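Local coordinates for protein biotin transporter BioY (Lactococcus lactis subsp. cremoris, PDB 4DVE) that binds biotin within the membrane and, as the S component of an ECF-type ABC transporter, probably presents it to the energy-coupling complex for uptake, at residues L96-G101 with S152-I157; V143-A148 with T161-N166. All coordinates share one frame; numbering follows the deposited sequence.

How the contacts relate
From the N terminus, the chain first passes through 96-101, the turn leading into helix 100-119, then runs into the later half of helix 128-155 at 143-148 and on to its end at 152-157, and finally reaches the short helix 159-165 at 161-166. Contact 1 closes a long, mostly helical loop of 50 residues, whereas contact 2 closes a short one of 12. Their segments alternate, so the loops cross rather than nest. Helix 128-155 serves both: its end meets the turn before helix 100-119, and 143-148, a turn or so earlier, meets helix 159-165. The contact centres lie about 10 Å apart; Ile157 CD1 packs on Ser162 CB, and each contact includes a biotin-pocket residue.

Contact 1 of 2, residues L96-G101 with S152-I157; sequences LGPSGG and SFQSNI. With BTN (biotin), chain D.
The type I turn from Gly97 to Gly100, which leads into helix 100-119 beside the biotin pocket, meets the end of helix 128-155 where Pro98 lies against Gln154. Proline suits the second place of such a turn, since its ring fixes phi near the value required. The turn is drawn together by Gly100 N bonding to Gly97 O, and Trp150 NE1 gives the same oxygen a second hydrogen bond. A side chain at Gly97 would run into CD of Pro98, and one at Gly100 would be crowded by the Gly97 carbonyl.

No hydrogen bond joins the two segments; they touch by packing. The Gln154 chain bends at chi2 (72°), swinging CD back over the turn, while CG rests 3.5 Å from Gly97 O and the amide carbon CD lies 3.4 Å from Pro98 N. The side chains of Pro98 and Gln154 cross obliquely. The exact setting of the amide is doubtful, because NE2 is modelled too close to Ser155 OG. An alanine in place of Gln154 would probably leave Gly97 O without the cover of CG and Pro98 N without that of CD.

On its other side the turn serves the ligand. Ser99 occupies the N-cap position of helix 100-119, yet its side chain makes no capping bond. Its hydroxyl, placed between the backbone N and the carbonyl carbon (chi1 75°), is instead gripped by two partners: besides its hydrogen bond with Arg103 NH2, Ser99 OG donates to biotin carboxylate oxygen O12 at 2.6 Å.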
# COMPACT_ATOMS: atom_id res chain seq x y z
N LEU A 96 -14.91 -8.04 -5.72
CA LEU A 96 -15.69 -8.95 -4.90
C LEU A 96 -15.05 -10.33 -4.84
O LEU A 96 -15.60 -11.23 -4.23
CB LEU A 96 -17.13 -9.09 -5.43
CG LEU A 96 -18.02 -7.86 -5.29
CD1 LEU A 96 -19.41 -8.13 -5.87
CD2 LEU A 96 -18.09 -7.43 -3.83
N GLY A 97 -13.91 -10.50 -5.51
CA GLY A 97 -13.26 -11.81 -5.57
C GLY A 97 -12.39 -12.09 -4.34
O GLY A 97 -12.43 -11.35 -3.34
N PRO A 98 -11.57 -13.14 -4.43
CA PRO A 98 -10.81 -13.63 -3.26
C PRO A 98 -9.83 -12.61 -2.66
O PRO A 98 -9.62 -12.63 -1.45
CB PRO A 98 -10.06 -14.85 -3.78
CG PRO A 98 -10.57 -15.10 -5.17
CD PRO A 98 -11.44 -13.98 -5.63
N SER A 99 -9.27 -11.72 -3.49
CA SER A 99 -8.29 -10.76 -3.04
C SER A 99 -8.91 -9.37 -2.75
O SER A 99 -8.17 -8.41 -2.49
CB SER A 99 -7.17 -10.66 -4.08
OG SER A 99 -7.59 -9.93 -5.24
N GLY A 100 -10.24 -9.27 -2.74
CA GLY A 100 -10.93 -7.99 -2.53
C GLY A 100 -10.59 -7.29 -1.22
O GLY A 100 -10.43 -6.06 -1.17
N GLY A 101 -10.47 -8.07 -0.16
CA GLY A 101 -10.18 -7.56 1.17
C GLY A 101 -8.86 -6.83 1.26
O GLY A 101 -8.77 -5.77 1.88
N SER A 152 -11.82 -15.71 3.66
CA SER A 152 -12.59 -16.71 4.39
C SER A 152 -14.07 -16.65 4.00
O SER A 152 -14.69 -17.66 3.66
CB SER A 152 -12.43 -16.48 5.90
OG SER A 152 -13.16 -17.44 6.61
N PHE A 153 -14.62 -15.44 4.02
CA PHE A 153 -16.03 -15.25 3.67
C PHE A 153 -16.27 -15.48 2.19
O PHE A 153 -17.17 -16.19 1.84
CB PHE A 153 -16.55 -13.87 4.10
CG PHE A 153 -16.92 -13.80 5.55
CD1 PHE A 153 -18.15 -14.29 6.00
CD2 PHE A 153 -16.06 -13.24 6.49
CE1 PHE A 153 -18.50 -14.23 7.34
CE2 PHE A 153 -16.40 -13.17 7.83
CZ PHE A 153 -17.62 -13.66 8.26
N GLN A 154 -15.48 -14.91 1.30
CA GLN A 154 -15.89 -15.03 -0.12
C GLN A 154 -15.56 -16.37 -0.76
O GLN A 154 -16.21 -16.75 -1.70
CB GLN A 154 -15.47 -13.81 -0.98
CG GLN A 154 -14.16 -13.89 -1.68
CD GLN A 154 -14.10 -14.83 -2.86
OE1 GLN A 154 -14.87 -14.76 -3.81
NE2 GLN A 154 -13.13 -15.66 -2.82
N SER A 155 -14.55 -17.08 -0.28
CA SER A 155 -14.22 -18.37 -0.83
C SER A 155 -14.76 -19.51 0.03
O SER A 155 -14.52 -20.66 -0.27
CB SER A 155 -12.71 -18.52 -0.99
OG SER A 155 -12.31 -17.66 -2.03
N ASN A 156 -15.47 -19.17 1.09
CA ASN A 156 -16.08 -20.13 2.00
C ASN A 156 -15.03 -21.12 2.48
O ASN A 156 -15.16 -22.34 2.29
CB ASN A 156 -17.26 -20.86 1.34
CG ASN A 156 -17.92 -21.86 2.27
OD1 ASN A 156 -17.90 -21.67 3.48
ND2 ASN A 156 -18.47 -22.94 1.71
N ILE A 157 -13.97 -20.59 3.06
CA ILE A 157 -13.00 -21.44 3.72
C ILE A 157 -12.87 -21.04 5.19
O ILE A 157 -13.08 -19.88 5.53
CB ILE A 157 -11.64 -21.44 3.00
CG1 ILE A 157 -10.95 -20.12 3.08
CG2 ILE A 157 -11.79 -21.82 1.52
CD1 ILE A 157 -9.46 -20.30 3.09
C11 BTN D . -5.05 -8.26 -6.68
O11 BTN D . -4.29 -7.78 -7.56
O12 BTN D . -6.10 -8.82 -7.02
C10 BTN D . -4.71 -8.15 -5.19
C9 BTN D . -3.73 -9.22 -4.71
C8 BTN D . -3.48 -9.09 -3.19
C7 BTN D . -2.28 -9.95 -2.74
C2 BTN D . -1.99 -9.82 -1.26
S1 BTN D . -1.40 -8.16 -0.86
C6 BTN D . -0.74 -8.74 0.69
C5 BTN D . -0.22 -10.19 0.48
N1 BTN D . 1.16 -10.19 0.09
C3 BTN D . 1.35 -10.64 -1.15
O3 BTN D . 2.44 -10.75 -1.71
N2 BTN D . 0.16 -10.97 -1.66
C4 BTN D . -0.93 -10.78 -0.74

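Contact 2 of 2, residues V143-A148 with T161-N166; sequences VDFVGA and TSLISN
Ala148 and Ser162 form the closest backbone approach between the later part of helix 128-155 and helix 159-165, their CA atoms 5.4 Å apart. The two short segments run roughly antiparallel (146°), with axes 9.3 Å apart, making a helical hairpin.

The polar link is one hydrogen bond: Ser162 OG donates to Ala148 O at 2.7 Å. It reaches the carbonyl well to one side, with a C=O...donor angle of 114°. The hydroxyl gets there because OG stands anti to the backbone N (chi1 -177°). Serine is small enough for so near an approach while still offering a donor.

Apolar contact lies beside this bond. Ala148 CB points into the interface and packs on Leu163 CD2 at 3.8 Å, with the side chain of Asn166 as a further neighbour; a methyl group suits this buried spot. Leu163 CD2 also touches CD1 of the Phe145 ring, 3.9 Å away, the two side chains meeting at a slant on the more exposed flank.

Charge enters at Asp144, which lies in the biotin pocket and touches the ligand. Its OD2 is close to OD2 of Asp173, a like-charged pairing that would probably favour a shared or bound proton.

Ala148 and Ser162 are thus small enough for a side-chain-to-backbone bond to form directly between the helices, with Leu163 and Phe145 filling the flank, while helix 128-155 also brings an acidic group to biotin.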
# COMPACT_ATOMS: atom_id res chain seq x y z
N VAL A 143 -3.44 -5.01 6.48
CA VAL A 143 -3.79 -5.48 5.14
C VAL A 143 -4.04 -7.00 5.04
O VAL A 143 -5.10 -7.43 4.53
CB VAL A 143 -2.74 -5.02 4.10
CG1 VAL A 143 -2.93 -5.71 2.74
CG2 VAL A 143 -2.77 -3.47 4.00
N ASP A 144 -3.11 -7.80 5.57
CA ASP A 144 -3.17 -9.25 5.46
C ASP A 144 -4.31 -9.83 6.33
O ASP A 144 -4.98 -10.77 5.93
CB ASP A 144 -1.80 -9.91 5.74
CG ASP A 144 -0.70 -9.49 4.73
OD1 ASP A 144 -0.98 -8.69 3.81
OD2 ASP A 144 0.49 -9.92 4.88
N PHE A 145 -4.57 -9.22 7.47
CA PHE A 145 -5.70 -9.59 8.32
C PHE A 145 -7.06 -9.33 7.67
O PHE A 145 -7.90 -10.24 7.59
CB PHE A 145 -5.59 -8.87 9.66
CG PHE A 145 -6.59 -9.30 10.63
CD1 PHE A 145 -6.49 -10.57 11.20
CD2 PHE A 145 -7.66 -8.49 10.94
CE1 PHE A 145 -7.44 -11.01 12.12
CE2 PHE A 145 -8.61 -8.92 11.86
CZ PHE A 145 -8.50 -10.18 12.44
N VAL A 146 -7.29 -8.11 7.19
CA VAL A 146 -8.54 -7.83 6.46
C VAL A 146 -8.68 -8.74 5.22
O VAL A 146 -9.77 -9.25 4.93
CB VAL A 146 -8.69 -6.33 6.05
CG1 VAL A 146 -9.98 -6.09 5.26
CG2 VAL A 146 -8.67 -5.43 7.31
N GLY A 147 -7.60 -8.89 4.47
CA GLY A 147 -7.55 -9.78 3.32
C GLY A 147 -7.94 -11.22 3.65
O GLY A 147 -8.73 -11.83 2.92
N ALA A 148 -7.39 -11.73 4.75
CA ALA A 148 -7.63 -13.09 5.23
C ALA A 148 -9.09 -13.30 5.65
O ALA A 148 -9.71 -14.35 5.37
CB ALA A 148 -6.67 -13.44 6.38
N THR A 161 -7.94 -21.47 8.64
CA THR A 161 -7.19 -21.87 7.45
C THR A 161 -6.71 -20.67 6.64
O THR A 161 -5.59 -20.66 6.15
CB THR A 161 -8.08 -22.77 6.59
OG1 THR A 161 -8.39 -23.90 7.37
CG2 THR A 161 -7.42 -23.19 5.29
N SER A 162 -7.57 -19.69 6.49
CA SER A 162 -7.21 -18.48 5.77
C SER A 162 -6.10 -17.71 6.51
O SER A 162 -5.11 -17.30 5.89
CB SER A 162 -8.44 -17.59 5.62
OG SER A 162 -8.12 -16.45 4.86
N LEU A 163 -6.26 -17.55 7.82
CA LEU A 163 -5.28 -16.81 8.60
C LEU A 163 -3.90 -17.46 8.57
O LEU A 163 -2.88 -16.79 8.37
CB LEU A 163 -5.76 -16.66 10.06
CG LEU A 163 -6.92 -15.70 10.25
CD1 LEU A 163 -7.54 -15.93 11.65
CD2 LEU A 163 -6.44 -14.26 10.07
N ILE A 164 -3.87 -18.77 8.75
CA ILE A 164 -2.61 -19.53 8.70
C ILE A 164 -1.96 -19.52 7.31
O ILE A 164 -0.73 -19.36 7.19
CB ILE A 164 -2.81 -20.98 9.18
CG1 ILE A 164 -3.08 -21.00 10.68
CG2 ILE A 164 -1.58 -21.82 8.87
CD1 ILE A 164 -3.46 -22.39 11.20
N SER A 165 -2.78 -19.67 6.27
CA SER A 165 -2.30 -19.64 4.88
C SER A 165 -1.66 -18.29 4.54
O SER A 165 -0.71 -18.22 3.75
CB SER A 165 -3.45 -19.93 3.90
OG SER A 165 -3.96 -21.22 4.10
N ASN A 166 -2.16 -17.23 5.16
CA ASN A 166 -1.62 -15.90 4.94
C ASN A 166 -0.22 -15.67 5.50
O ASN A 166 0.43 -14.70 5.14
CB ASN A 166 -2.58 -14.83 5.43
CG ASN A 166 -3.58 -14.46 4.35
OD1 ASN A 166 -4.53 -15.22 4.03
ND2 ASN A 166 -3.33 -13.35 3.72